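Local coordinates for serpin-ZX (PDB 3LE2), which inhibits plant cysteine proteases, among them metacaspase-9 and RD21A, by offering a reactive centre loop whose cleavage traps the protease covalently, at residues A[12-17]-A[258-263]; A[45-50]-A[307-312]; A[91-96]-A[172-177]; A[223-228]-A[238-243]; A[288-293]-A[325-330]. All blocks are in the same frame, centred on the assembly; numbering follows the deposited sequence.

Interaction 1: A[12-17]-A[258-263]; sequences QNQVSM and STPGFL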
# COMPACT_ATOMS: atom_id res chain seq x y z
N GLN A 12 0.61 6.76 11.89
CA GLN A 12 -0.15 6.35 10.70
C GLN A 12 0.11 4.91 10.32
O GLN A 12 -0.82 4.17 10.00
CB GLN A 12 0.18 7.23 9.50
CG GLN A 12 -0.45 8.60 9.50
CD GLN A 12 -0.54 9.17 8.10
OE1 GLN A 12 -1.28 10.13 7.85
NE2 GLN A 12 0.20 8.58 7.16
N ASN A 13 1.38 4.52 10.32
CA ASN A 13 1.73 3.18 9.86
C ASN A 13 1.14 2.10 10.75
O ASN A 13 0.81 1.01 10.28
CB ASN A 13 3.25 3.02 9.76
CG ASN A 13 3.86 3.90 8.67
OD1 ASN A 13 3.17 4.37 7.77
ND2 ASN A 13 5.16 4.14 8.77
N GLN A 14 1.00 2.40 12.05
CA GLN A 14 0.38 1.45 12.98
C GLN A 14 -1.11 1.29 12.67
O GLN A 14 -1.63 0.18 12.59
CB GLN A 14 0.55 1.89 14.44
CG GLN A 14 -0.40 1.17 15.39
CD GLN A 14 -0.16 1.48 16.86
OE1 GLN A 14 0.45 2.49 17.21
NE2 GLN A 14 -0.64 0.61 17.74
N VAL A 15 -1.79 2.42 12.52
CA VAL A 15 -3.19 2.42 12.13
C VAL A 15 -3.35 1.69 10.79
O VAL A 15 -4.31 0.93 10.58
CB VAL A 15 -3.69 3.87 11.96
CG1 VAL A 15 -5.05 3.91 11.30
CG2 VAL A 15 -3.71 4.59 13.33
N SER A 16 -2.40 1.90 9.89
CA SER A 16 -2.42 1.23 8.59
C SER A 16 -2.37 -0.30 8.72
O SER A 16 -3.03 -1.02 7.97
CB SER A 16 -1.27 1.74 7.70
OG SER A 16 -1.54 3.04 7.19
N MET A 17 -1.60 -0.81 9.68
CA MET A 17 -1.56 -2.26 9.90
C MET A 17 -2.90 -2.77 10.39
O MET A 17 -3.33 -3.87 10.04
CB MET A 17 -0.46 -2.65 10.88
CG MET A 17 0.95 -2.35 10.40
SD MET A 17 1.35 -3.09 8.80
CE MET A 17 1.26 -4.82 9.17
N SER A 258 -1.10 -4.41 17.81
CA SER A 258 -1.13 -4.00 19.22
C SER A 258 0.17 -3.38 19.75
O SER A 258 0.22 -2.94 20.90
CB SER A 258 -1.53 -5.20 20.09
OG SER A 258 -0.64 -6.29 19.89
N THR A 259 1.21 -3.34 18.93
CA THR A 259 2.51 -2.82 19.37
C THR A 259 2.91 -1.52 18.65
O THR A 259 3.31 -1.54 17.49
CB THR A 259 3.62 -3.87 19.10
OG1 THR A 259 3.16 -5.16 19.52
CG2 THR A 259 4.91 -3.51 19.85
N PRO A 260 2.80 -0.38 19.35
CA PRO A 260 3.19 0.91 18.76
C PRO A 260 4.61 0.88 18.19
O PRO A 260 5.49 0.23 18.76
CB PRO A 260 3.12 1.86 19.96
CG PRO A 260 2.08 1.26 20.85
CD PRO A 260 2.28 -0.23 20.72
N GLY A 261 4.81 1.55 17.06
CA GLY A 261 6.11 1.56 16.40
C GLY A 261 6.64 0.21 15.92
O GLY A 261 7.82 0.09 15.61
N PHE A 262 5.79 -0.80 15.85
CA PHE A 262 6.27 -2.13 15.45
C PHE A 262 7.13 -2.12 14.18
O PHE A 262 8.20 -2.74 14.15
CB PHE A 262 5.14 -3.13 15.24
CG PHE A 262 5.62 -4.46 14.75
CD1 PHE A 262 5.86 -5.50 15.64
CD2 PHE A 262 5.89 -4.67 13.40
CE1 PHE A 262 6.34 -6.71 15.20
CE2 PHE A 262 6.37 -5.88 12.96
CZ PHE A 262 6.59 -6.91 13.86
N LEU A 263 6.66 -1.45 13.13
CA LEU A 263 7.41 -1.41 11.88
C LEU A 263 8.78 -0.74 12.02
O LEU A 263 9.76 -1.23 11.48
CB LEU A 263 6.60 -0.73 10.76
CG LEU A 263 5.40 -1.50 10.22
CD1 LEU A 263 4.65 -0.69 9.15
CD2 LEU A 263 5.82 -2.84 9.66
O HOH W 1 2.75 3.47 16.22
O HOH W 2 -1.43 -0.26 20.57
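Gln14, on the helix that runs through 12-17, comes nearest the 258-263 loop at Pro260, their CA atoms 6.4 Å apart, where the loop makes a type II beta turn from Thr259 to Phe262. No direct hydrogen bond joins the two segments; the polar links run through water. In the conformer described, one of two, the Gln14 chain runs out extended, its CG anti to the backbone N (chi1 164°), and lies side by side with the Pro260 ring, OE1 3.5 Å from Pro260 CA. In that conformer OE1 would also accept a hydrogen bond from a water 2.7 Å away, which accepts from Gly261 N at 2.9 Å. A second water links NE2 to Ser258 O by two weak bonds, and NE2 also bonds weakly to Val257 O. Deeper in, the contact turns apolar. Leu263 CD1 touches both Asn13 CB, at 4.0 Å, and Met17 SD, at 4.1 Å, while the Asn13 amide donates through ND2 to Gly380 O. Met17 also rests on Leu253 and Ile256 of helix 249-258 and on Ile385 of strand 382-388. This is a helix-to-turn contact at the surface of the serpin fold, joining helix 5-25 to the loop after helix 249-258.

Interaction 2: A[45-50]-A[307-312]; sequences SIIAAG and EGLTEM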
# COMPACT_ATOMS: atom_id res chain seq x y z
N SER A 45 -7.28 12.61 3.19
CA SER A 45 -6.83 14.00 3.25
C SER A 45 -7.66 14.92 2.33
O SER A 45 -8.02 16.03 2.70
CB SER A 45 -5.35 14.11 2.90
OG SER A 45 -4.54 13.35 3.78
N ILE A 46 -7.93 14.45 1.12
CA ILE A 46 -8.81 15.15 0.20
C ILE A 46 -10.22 15.35 0.78
O ILE A 46 -10.81 16.42 0.67
CB ILE A 46 -8.89 14.42 -1.15
CG1 ILE A 46 -7.53 14.50 -1.85
CG2 ILE A 46 -9.96 15.03 -2.03
CD1 ILE A 46 -7.42 13.66 -3.09
N ILE A 47 -10.74 14.32 1.44
CA ILE A 47 -12.06 14.41 2.04
C ILE A 47 -12.09 15.35 3.24
O ILE A 47 -13.04 16.11 3.43
CB ILE A 47 -12.54 13.03 2.50
CG1 ILE A 47 -12.69 12.10 1.29
CG2 ILE A 47 -13.84 13.14 3.28
CD1 ILE A 47 -12.89 10.65 1.66
N ALA A 48 -11.05 15.29 4.05
CA ALA A 48 -10.97 16.18 5.20
C ALA A 48 -11.04 17.61 4.71
O ALA A 48 -11.72 18.45 5.31
CB ALA A 48 -9.68 15.93 5.99
N ALA A 49 -10.36 17.88 3.60
CA ALA A 49 -10.23 19.24 3.08
C ALA A 49 -11.56 19.82 2.62
O ALA A 49 -11.73 21.04 2.57
CB ALA A 49 -9.21 19.27 1.96
N GLY A 50 -12.50 18.95 2.27
CA GLY A 50 -13.81 19.38 1.81
C GLY A 50 -14.86 19.27 2.90
O GLY A 50 -16.05 19.33 2.64
N GLU A 307 -23.33 14.59 9.34
CA GLU A 307 -22.59 15.85 9.20
C GLU A 307 -22.60 16.29 7.74
O GLU A 307 -23.21 17.29 7.37
CB GLU A 307 -21.13 15.67 9.65
CG GLU A 307 -20.90 15.76 11.15
CD GLU A 307 -21.07 17.16 11.67
OE1 GLU A 307 -20.05 17.86 11.83
OE2 GLU A 307 -22.23 17.57 11.90
N GLY A 308 -21.91 15.51 6.91
CA GLY A 308 -21.81 15.82 5.50
C GLY A 308 -20.52 16.54 5.16
O GLY A 308 -19.67 16.81 6.02
N LEU A 309 -20.40 16.85 3.88
CA LEU A 309 -19.22 17.50 3.34
C LEU A 309 -19.63 18.86 2.80
O LEU A 309 -19.93 19.03 1.61
CB LEU A 309 -18.62 16.62 2.25
CG LEU A 309 -18.35 15.20 2.74
CD1 LEU A 309 -18.26 14.22 1.58
CD2 LEU A 309 -17.08 15.18 3.58
N THR A 310 -19.66 19.82 3.71
CA THR A 310 -20.21 21.14 3.44
C THR A 310 -19.18 22.07 2.79
O THR A 310 -19.53 23.14 2.30
CB THR A 310 -20.76 21.78 4.73
OG1 THR A 310 -19.76 21.72 5.76
CG2 THR A 310 -22.00 21.02 5.19
N GLU A 311 -17.93 21.64 2.77
CA GLU A 311 -16.87 22.43 2.15
C GLU A 311 -16.46 21.90 0.77
O GLU A 311 -15.45 22.30 0.21
CB GLU A 311 -15.64 22.50 3.06
CG GLU A 311 -15.91 23.17 4.41
CD GLU A 311 -16.67 24.48 4.27
OE1 GLU A 311 -16.17 25.40 3.58
OE2 GLU A 311 -17.77 24.58 4.84
N MET A 312 -17.25 20.99 0.22
CA MET A 312 -16.82 20.34 -1.01
C MET A 312 -17.61 20.83 -2.24
O MET A 312 -17.05 21.05 -3.31
CB MET A 312 -16.94 18.83 -0.84
CG MET A 312 -16.11 18.03 -1.80
SD MET A 312 -16.32 16.27 -1.47
CE MET A 312 -15.28 16.04 -0.02
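Gly50 and Met312 bring the two segments together, their CA atoms 4.2 Å apart where helix 37-49 gives way to loop. The polar part of the contact centres on one atom, Gly50 O. Glu311 N donates to it over 3.0 Å, but the bond is bent to 128° at the hydrogen and is weak. Met312 N also lies near that oxygen, with an angle too poor to count as a bond. Carbon atoms close in around the same carbonyl: CB of Glu311 comes to 3.2 Å from Gly50 O, and the CB atoms of Leu309 and Met312 are also near. The apolar part has two pieces. Ile47 CG2 meets Leu309 CD2 at 3.8 Å, and the Met312 side chain, bent at its last torsion (chi3 -78°), brings CE to 4.1 Å from Gly50 CA. The same methyl approaches a polar atom, Ile47 O. Phe112 of helix 110-119 and Leu167 of strand 167-176 also touch Met312, whose backbone bonds to Lys109. The Glu311 carboxylate turns away, to a long, weak ion pair with Lys109. The contact thus depends on van der Waals packing; within the two segments the Gly50 carbonyl is held by a single weak, bent bond.

Interaction 3: A[91-96]-A[172-177]; sequences GPKLSV and ALYFKG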
# COMPACT_ATOMS: atom_id res chain seq x y z
N GLY A 91 15.33 4.44 -10.80
CA GLY A 91 14.65 3.83 -9.67
C GLY A 91 13.38 3.15 -10.12
O GLY A 91 13.12 3.04 -11.31
N PRO A 92 12.57 2.69 -9.17
CA PRO A 92 11.39 1.90 -9.55
C PRO A 92 10.41 2.71 -10.38
O PRO A 92 10.45 3.94 -10.45
CB PRO A 92 10.78 1.52 -8.19
CG PRO A 92 11.91 1.61 -7.23
CD PRO A 92 12.70 2.80 -7.71
N LYS A 93 9.52 1.99 -11.03
CA LYS A 93 8.48 2.60 -11.81
C LYS A 93 7.28 2.70 -10.90
O LYS A 93 6.87 1.70 -10.29
CB LYS A 93 8.15 1.71 -13.01
CG LYS A 93 6.94 2.18 -13.84
CD LYS A 93 7.29 3.44 -14.61
CE LYS A 93 6.12 3.98 -15.40
NZ LYS A 93 6.49 5.32 -15.96
N LEU A 94 6.73 3.90 -10.79
CA LEU A 94 5.51 4.14 -10.04
C LEU A 94 4.59 4.95 -10.91
O LEU A 94 5.03 5.83 -11.64
CB LEU A 94 5.76 4.94 -8.75
CG LEU A 94 6.42 4.27 -7.54
CD1 LEU A 94 7.93 4.21 -7.69
CD2 LEU A 94 6.03 5.02 -6.27
N SER A 95 3.30 4.65 -10.81
CA SER A 95 2.29 5.39 -11.53
C SER A 95 1.06 5.51 -10.64
O SER A 95 0.62 4.53 -10.03
CB SER A 95 1.96 4.68 -12.85
OG SER A 95 1.06 5.46 -13.60
N VAL A 96 0.51 6.72 -10.57
CA VAL A 96 -0.59 7.02 -9.65
C VAL A 96 -1.83 7.48 -10.41
O VAL A 96 -1.75 8.23 -11.38
CB VAL A 96 -0.19 8.16 -8.71
CG1 VAL A 96 -1.41 8.65 -7.94
CG2 VAL A 96 0.93 7.71 -7.77
N ALA A 172 -5.48 4.51 -7.57
CA ALA A 172 -4.69 3.34 -7.91
C ALA A 172 -3.21 3.66 -7.77
O ALA A 172 -2.78 4.79 -7.99
CB ALA A 172 -5.00 2.89 -9.34
N LEU A 173 -2.43 2.66 -7.38
CA LEU A 173 -0.99 2.84 -7.31
C LEU A 173 -0.33 1.63 -7.97
O LEU A 173 -0.52 0.50 -7.52
CB LEU A 173 -0.49 3.00 -5.86
CG LEU A 173 1.02 3.27 -5.67
CD1 LEU A 173 1.43 4.59 -6.32
CD2 LEU A 173 1.47 3.24 -4.20
N TYR A 174 0.41 1.89 -9.04
CA TYR A 174 1.24 0.85 -9.66
C TYR A 174 2.70 1.06 -9.26
O TYR A 174 3.21 2.18 -9.25
CB TYR A 174 1.08 0.85 -11.19
CG TYR A 174 2.00 -0.10 -11.92
CD1 TYR A 174 1.61 -1.41 -12.18
CD2 TYR A 174 3.27 0.30 -12.35
CE1 TYR A 174 2.44 -2.31 -12.86
CE2 TYR A 174 4.12 -0.60 -13.04
CZ TYR A 174 3.69 -1.90 -13.28
OH TYR A 174 4.49 -2.80 -13.95
N PHE A 175 3.36 -0.04 -8.92
CA PHE A 175 4.78 -0.01 -8.58
C PHE A 175 5.43 -1.22 -9.19
O PHE A 175 4.89 -2.33 -9.14
CB PHE A 175 4.94 -0.01 -7.05
CG PHE A 175 6.36 -0.23 -6.55
CD1 PHE A 175 7.15 0.83 -6.15
CD2 PHE A 175 6.88 -1.51 -6.40
CE1 PHE A 175 8.43 0.64 -5.66
CE2 PHE A 175 8.16 -1.71 -5.89
CZ PHE A 175 8.93 -0.64 -5.53
N LYS A 176 6.59 -1.01 -9.80
CA LYS A 176 7.41 -2.13 -10.24
C LYS A 176 8.86 -1.75 -10.08
O LYS A 176 9.29 -0.72 -10.60
CB LYS A 176 7.11 -2.52 -11.69
CG LYS A 176 7.99 -3.66 -12.18
CD LYS A 176 7.47 -4.24 -13.48
CE LYS A 176 8.35 -5.37 -13.98
NZ LYS A 176 7.83 -5.91 -15.29
N GLY A 177 9.60 -2.57 -9.35
CA GLY A 177 10.99 -2.27 -9.08
C GLY A 177 11.89 -3.45 -9.38
O GLY A 177 11.47 -4.61 -9.30
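Phe175 and Leu94 face each other as a non-hydrogen-bonded pair in an antiparallel ladder, and the hollow beside the ring is where the contact takes its shape. A chi1 of 170° sets Phe175 CG anti to the backbone N; the ring then meets Leu94 at CD1 and Pro92 at CE1. Leu94 lies alongside it, its CG at the ring edge 3.8 Å from Phe175 CD1, and Pro92 fills the next place along, CB 3.6 Å from Phe175 CE1. The ring is thus bordered by a branched chain at CD1 and a proline at CE1 and CZ. Farther along the same face, Val96 CG2 presses on Leu173 CD1 at 3.5 Å, tighter than normal van der Waals contact. On the other face Lys93 crosses Tyr174 at about a right angle, CG meeting the ring edge 4.0 Å from CE2, before its chain leads away to a salt bridge with Asp85. Between the faces four backbone bonds pin the register: Lys93 and Lys176 exchange two, both 2.8 Å between N and O, and Ser95 and Tyr174 exchange two more. Gly177 lies against Pro92 CB at its CA. The contact belongs to serpin sheet A. There strand 167-176 lies between antiparallel 93-103 and parallel 326-335; helix 68-83 touches Val96 and Leu173 through Leu83, while strand 382-388 meets Leu94, Leu173 and Phe175.

Interaction 4: A[223-228]-A[238-243]; sequences LGLPYL and MYFYLP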
# COMPACT_ATOMS: atom_id res chain seq x y z
N LEU A 223 12.59 -10.42 6.68
CA LEU A 223 13.55 -10.31 5.59
C LEU A 223 13.34 -8.98 4.88
O LEU A 223 12.20 -8.60 4.61
CB LEU A 223 13.39 -11.45 4.60
CG LEU A 223 14.00 -11.21 3.21
CD1 LEU A 223 15.51 -11.27 3.24
CD2 LEU A 223 13.44 -12.22 2.22
N GLY A 224 14.42 -8.24 4.62
CA GLY A 224 14.33 -7.02 3.84
C GLY A 224 14.99 -7.23 2.49
O GLY A 224 16.10 -7.77 2.43
N LEU A 225 14.31 -6.84 1.41
CA LEU A 225 14.89 -6.88 0.05
C LEU A 225 14.85 -5.51 -0.59
O LEU A 225 13.81 -5.10 -1.11
CB LEU A 225 14.14 -7.87 -0.86
CG LEU A 225 14.17 -9.38 -0.58
CD1 LEU A 225 13.32 -10.11 -1.57
CD2 LEU A 225 15.58 -9.93 -0.63
N PRO A 226 15.98 -4.78 -0.57
CA PRO A 226 16.09 -3.44 -1.16
C PRO A 226 15.92 -3.44 -2.69
O PRO A 226 16.39 -4.37 -3.37
CB PRO A 226 17.54 -3.01 -0.83
CG PRO A 226 18.10 -4.07 0.03
CD PRO A 226 17.28 -5.30 -0.12
N TYR A 227 15.28 -2.39 -3.20
CA TYR A 227 15.12 -2.17 -4.63
C TYR A 227 16.26 -1.31 -5.16
O TYR A 227 16.70 -0.37 -4.48
CB TYR A 227 13.79 -1.47 -4.95
CG TYR A 227 12.57 -2.34 -4.74
CD1 TYR A 227 12.26 -3.34 -5.65
CD2 TYR A 227 11.74 -2.17 -3.64
CE1 TYR A 227 11.17 -4.15 -5.47
CE2 TYR A 227 10.63 -2.97 -3.44
CZ TYR A 227 10.35 -3.97 -4.37
OH TYR A 227 9.26 -4.78 -4.22
N LEU A 228 16.72 -1.63 -6.36
CA LEU A 228 17.67 -0.82 -7.11
C LEU A 228 17.27 0.66 -7.10
O LEU A 228 16.11 1.00 -7.30
CB LEU A 228 17.75 -1.31 -8.56
CG LEU A 228 18.71 -0.50 -9.43
CD1 LEU A 228 20.17 -0.68 -8.96
CD2 LEU A 228 18.54 -0.87 -10.90
N MET A 238 11.28 -4.10 0.24
CA MET A 238 10.12 -4.92 0.57
C MET A 238 10.50 -5.76 1.77
O MET A 238 11.59 -6.31 1.85
CB MET A 238 9.69 -5.82 -0.62
CG MET A 238 8.56 -6.81 -0.28
SD MET A 238 8.02 -7.85 -1.65
CE MET A 238 6.98 -6.69 -2.55
N TYR A 239 9.59 -5.82 2.73
CA TYR A 239 9.82 -6.58 3.93
C TYR A 239 8.85 -7.74 4.00
O TYR A 239 7.66 -7.60 3.65
CB TYR A 239 9.71 -5.67 5.16
CG TYR A 239 10.79 -4.61 5.18
CD1 TYR A 239 12.09 -4.92 5.59
CD2 TYR A 239 10.53 -3.32 4.75
CE1 TYR A 239 13.09 -3.96 5.57
CE2 TYR A 239 11.51 -2.36 4.75
CZ TYR A 239 12.79 -2.68 5.16
OH TYR A 239 13.74 -1.69 5.14
N PHE A 240 9.38 -8.88 4.44
CA PHE A 240 8.60 -10.11 4.60
C PHE A 240 8.57 -10.45 6.07
O PHE A 240 9.62 -10.56 6.70
CB PHE A 240 9.26 -11.26 3.84
CG PHE A 240 9.37 -11.03 2.36
CD1 PHE A 240 8.60 -11.75 1.47
CD2 PHE A 240 10.27 -10.09 1.85
CE1 PHE A 240 8.70 -11.55 0.11
CE2 PHE A 240 10.38 -9.88 0.50
CZ PHE A 240 9.59 -10.61 -0.38
N TYR A 241 7.36 -10.61 6.61
CA TYR A 241 7.18 -10.97 8.01
C TYR A 241 6.62 -12.37 8.08
O TYR A 241 5.45 -12.61 7.79
CB TYR A 241 6.25 -9.97 8.72
CG TYR A 241 6.70 -8.54 8.54
CD1 TYR A 241 7.34 -7.84 9.57
CD2 TYR A 241 6.50 -7.89 7.33
CE1 TYR A 241 7.76 -6.51 9.39
CE2 TYR A 241 6.90 -6.57 7.13
CZ TYR A 241 7.53 -5.89 8.16
OH TYR A 241 7.92 -4.59 7.92
N LEU A 242 7.49 -13.29 8.50
CA LEU A 242 7.24 -14.72 8.43
C LEU A 242 7.07 -15.36 9.81
O LEU A 242 8.03 -15.54 10.54
CB LEU A 242 8.40 -15.38 7.69
CG LEU A 242 8.32 -16.86 7.32
CD1 LEU A 242 7.22 -17.09 6.31
CD2 LEU A 242 9.66 -17.35 6.78
N PRO A 243 5.83 -15.73 10.17
CA PRO A 243 5.59 -16.43 11.44
C PRO A 243 6.38 -17.73 11.46
O PRO A 243 6.60 -18.31 10.40
CB PRO A 243 4.10 -16.77 11.38
CG PRO A 243 3.53 -15.85 10.37
CD PRO A 243 4.61 -15.63 9.36
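Leu223 and Phe240 exchange two backbone hydrogen bonds, as do Leu225 and Met238, across the antiparallel hairpin of strands 220-226 and 236-243 in serpin sheet B. Phe240 N reaches Leu223 O at 2.8 Å, within the carbonyl plane, and Leu225 N reaches Met238 O at the same length. The fourth bond differs: Met238 N sits 49° above the carbonyl plane of Leu225 O, 3.0 Å away. Between these pairs Gly224 faces Tyr239 with no side chain of its own, and the tyrosine ring closes in, CD1 3.5 Å from Gly224 CA. The hydroxyl of that tyrosine is bonded to Asn377. On the face of Leu223, Leu225, Met238 and Phe240 the packing is apolar. Two leucines line the CD2-CE2 side of the Phe240 ring: Leu223 lies side by side with it, CD2 to CD2 at 3.8 Å, and Leu225 crosses it obliquely, CD1 3.6 Å from Phe240 CE2. Phe364, Phe370 and Leu372 also touch this phenylalanine. Beyond the ladder Tyr227 swings its ring back toward Met238, stacked on Trp179 and edge-to-face with Phe175. The Met238 chain runs straight to SD and then bends at chi3, which places CE 3.4 Å from Tyr227 OH.

Interaction 5: A[288-293]-A[325-330]; sequences FDASNV and SNIFHK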
# COMPACT_ATOMS: atom_id res chain seq x y z
N PHE A 288 -10.55 -2.89 -3.85
CA PHE A 288 -11.65 -2.90 -2.92
C PHE A 288 -12.20 -1.50 -2.77
O PHE A 288 -11.55 -0.52 -3.13
CB PHE A 288 -11.24 -3.52 -1.57
CG PHE A 288 -10.33 -2.65 -0.73
CD1 PHE A 288 -8.99 -2.46 -1.07
CD2 PHE A 288 -10.80 -2.05 0.43
CE1 PHE A 288 -8.15 -1.67 -0.28
CE2 PHE A 288 -9.97 -1.26 1.23
CZ PHE A 288 -8.64 -1.07 0.87
N ASP A 289 -13.43 -1.44 -2.26
CA ASP A 289 -14.04 -0.18 -1.86
C ASP A 289 -13.72 0.01 -0.38
O ASP A 289 -14.21 -0.74 0.47
CB ASP A 289 -15.55 -0.25 -2.09
CG ASP A 289 -16.27 1.02 -1.67
OD1 ASP A 289 -15.64 1.90 -1.04
OD2 ASP A 289 -17.48 1.14 -1.98
N ALA A 290 -12.90 0.99 -0.05
CA ALA A 290 -12.42 1.16 1.33
C ALA A 290 -13.50 1.57 2.31
O ALA A 290 -13.30 1.54 3.52
CB ALA A 290 -11.27 2.17 1.38
N SER A 291 -14.66 1.99 1.79
CA SER A 291 -15.64 2.69 2.61
C SER A 291 -16.09 1.87 3.83
O SER A 291 -16.13 2.38 4.95
CB SER A 291 -16.84 3.15 1.76
OG SER A 291 -17.62 2.06 1.33
N ASN A 292 -16.37 0.59 3.62
CA ASN A 292 -16.80 -0.27 4.71
C ASN A 292 -15.74 -0.60 5.77
O ASN A 292 -16.04 -0.51 6.96
CB ASN A 292 -17.45 -1.55 4.19
CG ASN A 292 -18.90 -1.34 3.72
OD1 ASN A 292 -19.49 -0.26 3.89
ND2 ASN A 292 -19.49 -2.39 3.14
N VAL A 293 -14.52 -0.97 5.38
CA VAL A 293 -13.53 -1.28 6.41
C VAL A 293 -13.22 -0.05 7.23
O VAL A 293 -12.97 -0.16 8.42
CB VAL A 293 -12.19 -1.85 5.89
CG1 VAL A 293 -12.40 -3.12 5.10
CG2 VAL A 293 -11.43 -0.82 5.10
N SER A 325 -19.83 8.14 -1.21
CA SER A 325 -20.50 6.89 -1.56
C SER A 325 -19.50 5.72 -1.54
O SER A 325 -19.79 4.65 -1.01
CB SER A 325 -21.15 7.01 -2.95
OG SER A 325 -21.96 8.16 -3.06
N ASN A 326 -18.34 5.94 -2.15
CA ASN A 326 -17.36 4.88 -2.30
C ASN A 326 -15.96 5.45 -2.37
O ASN A 326 -15.74 6.57 -2.85
CB ASN A 326 -17.57 4.10 -3.60
CG ASN A 326 -19.03 3.79 -3.90
OD1 ASN A 326 -19.78 4.65 -4.36
ND2 ASN A 326 -19.42 2.54 -3.67
N ILE A 327 -15.02 4.63 -1.93
CA ILE A 327 -13.61 4.91 -2.16
C ILE A 327 -13.01 3.68 -2.81
O ILE A 327 -12.66 2.71 -2.13
CB ILE A 327 -12.86 5.28 -0.87
CG1 ILE A 327 -13.49 6.52 -0.23
CG2 ILE A 327 -11.38 5.50 -1.16
CD1 ILE A 327 -12.99 6.79 1.20
N PHE A 328 -12.90 3.74 -4.14
CA PHE A 328 -12.40 2.63 -4.94
C PHE A 328 -10.87 2.65 -5.03
O PHE A 328 -10.28 3.64 -5.47
CB PHE A 328 -13.02 2.67 -6.34
CG PHE A 328 -14.51 2.45 -6.35
CD1 PHE A 328 -15.38 3.50 -6.63
CD2 PHE A 328 -15.04 1.19 -6.07
CE1 PHE A 328 -16.78 3.29 -6.66
CE2 PHE A 328 -16.42 0.97 -6.08
CZ PHE A 328 -17.29 2.02 -6.38
N HIS A 329 -10.24 1.56 -4.61
CA HIS A 329 -8.78 1.47 -4.62
C HIS A 329 -8.28 0.21 -5.31
O HIS A 329 -8.82 -0.88 -5.13
CB HIS A 329 -8.21 1.54 -3.19
CG HIS A 329 -6.72 1.41 -3.12
ND1 HIS A 329 -5.86 2.38 -3.58
CD2 HIS A 329 -5.93 0.41 -2.63
CE1 HIS A 329 -4.61 1.99 -3.40
NE2 HIS A 329 -4.63 0.80 -2.82
N LYS A 330 -7.22 0.38 -6.09
CA LYS A 330 -6.61 -0.75 -6.75
C LYS A 330 -5.09 -0.67 -6.65
O LYS A 330 -4.49 0.41 -6.79
CB LYS A 330 -7.03 -0.81 -8.22
CG LYS A 330 -6.45 -2.01 -9.00
CD LYS A 330 -7.36 -3.23 -8.96
CE LYS A 330 -7.43 -3.90 -10.33
NZ LYS A 330 -8.60 -4.80 -10.47
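Phe288 and His329 are a hydrogen-bonded antiparallel pair, each N donating to the other's O at 2.9 Å, and Asp289 sits opposite Phe328 before the chain turns off into helix 291-296. Ala290 N adds a further backbone bond, 2.7 Å to Ile327 O. The Asp289 carboxylate then takes over from the ladder. Its CG is anti to the backbone N (chi1 179°), and OD1 accepts from three donors well out of the carboxylate plane: Ile327 N over one face, Ser291 N and OG over the other. OD2 is met on the syn side by Asn326 ND2 at 2.9 Å, with the carboxylate and amide planes 41° apart. Four donors on one carboxylate would be expected to favour its charged form. On the other face, Phe288 CE1 touches the edge of the His329 ring at CD2, 3.8 Å away, while that imidazole is held by Ser36 N at NE2. Ala290 CB rests against Ile327 CB, and Ile327 packs on Val43 of helix 37-49. An aspartate accepting from the backbone N two residues on, where a strand passes into a helix, is a helix cap; here it also ties the strand end to strand 326-335 of sheet A.

In the fold
Interactions 3 and 5 share sheet A, where Leu173 N probably bonds to Lys330 O, though their centres lie about 21 Å apart. Interaction 4 adjoins interaction 3 through Phe175 against Tyr227, and interaction 1 through Tyr241 against Leu263. At the other end, interaction 2 meets interaction 5 where Ile47 touches Ile327; interactions 2 and 4 stand about 37 Å apart, on opposite sides of the chain's centre. Along the chain, interactions 3 and 4 nest inside the loops closed by both 1 and 2, which cross, while 5 opens after 1 closes. In serpins the cleaved reactive centre loop inserts into sheet A between the strands equivalent to 167-176 and 326-335, still paired here in the native stressed form.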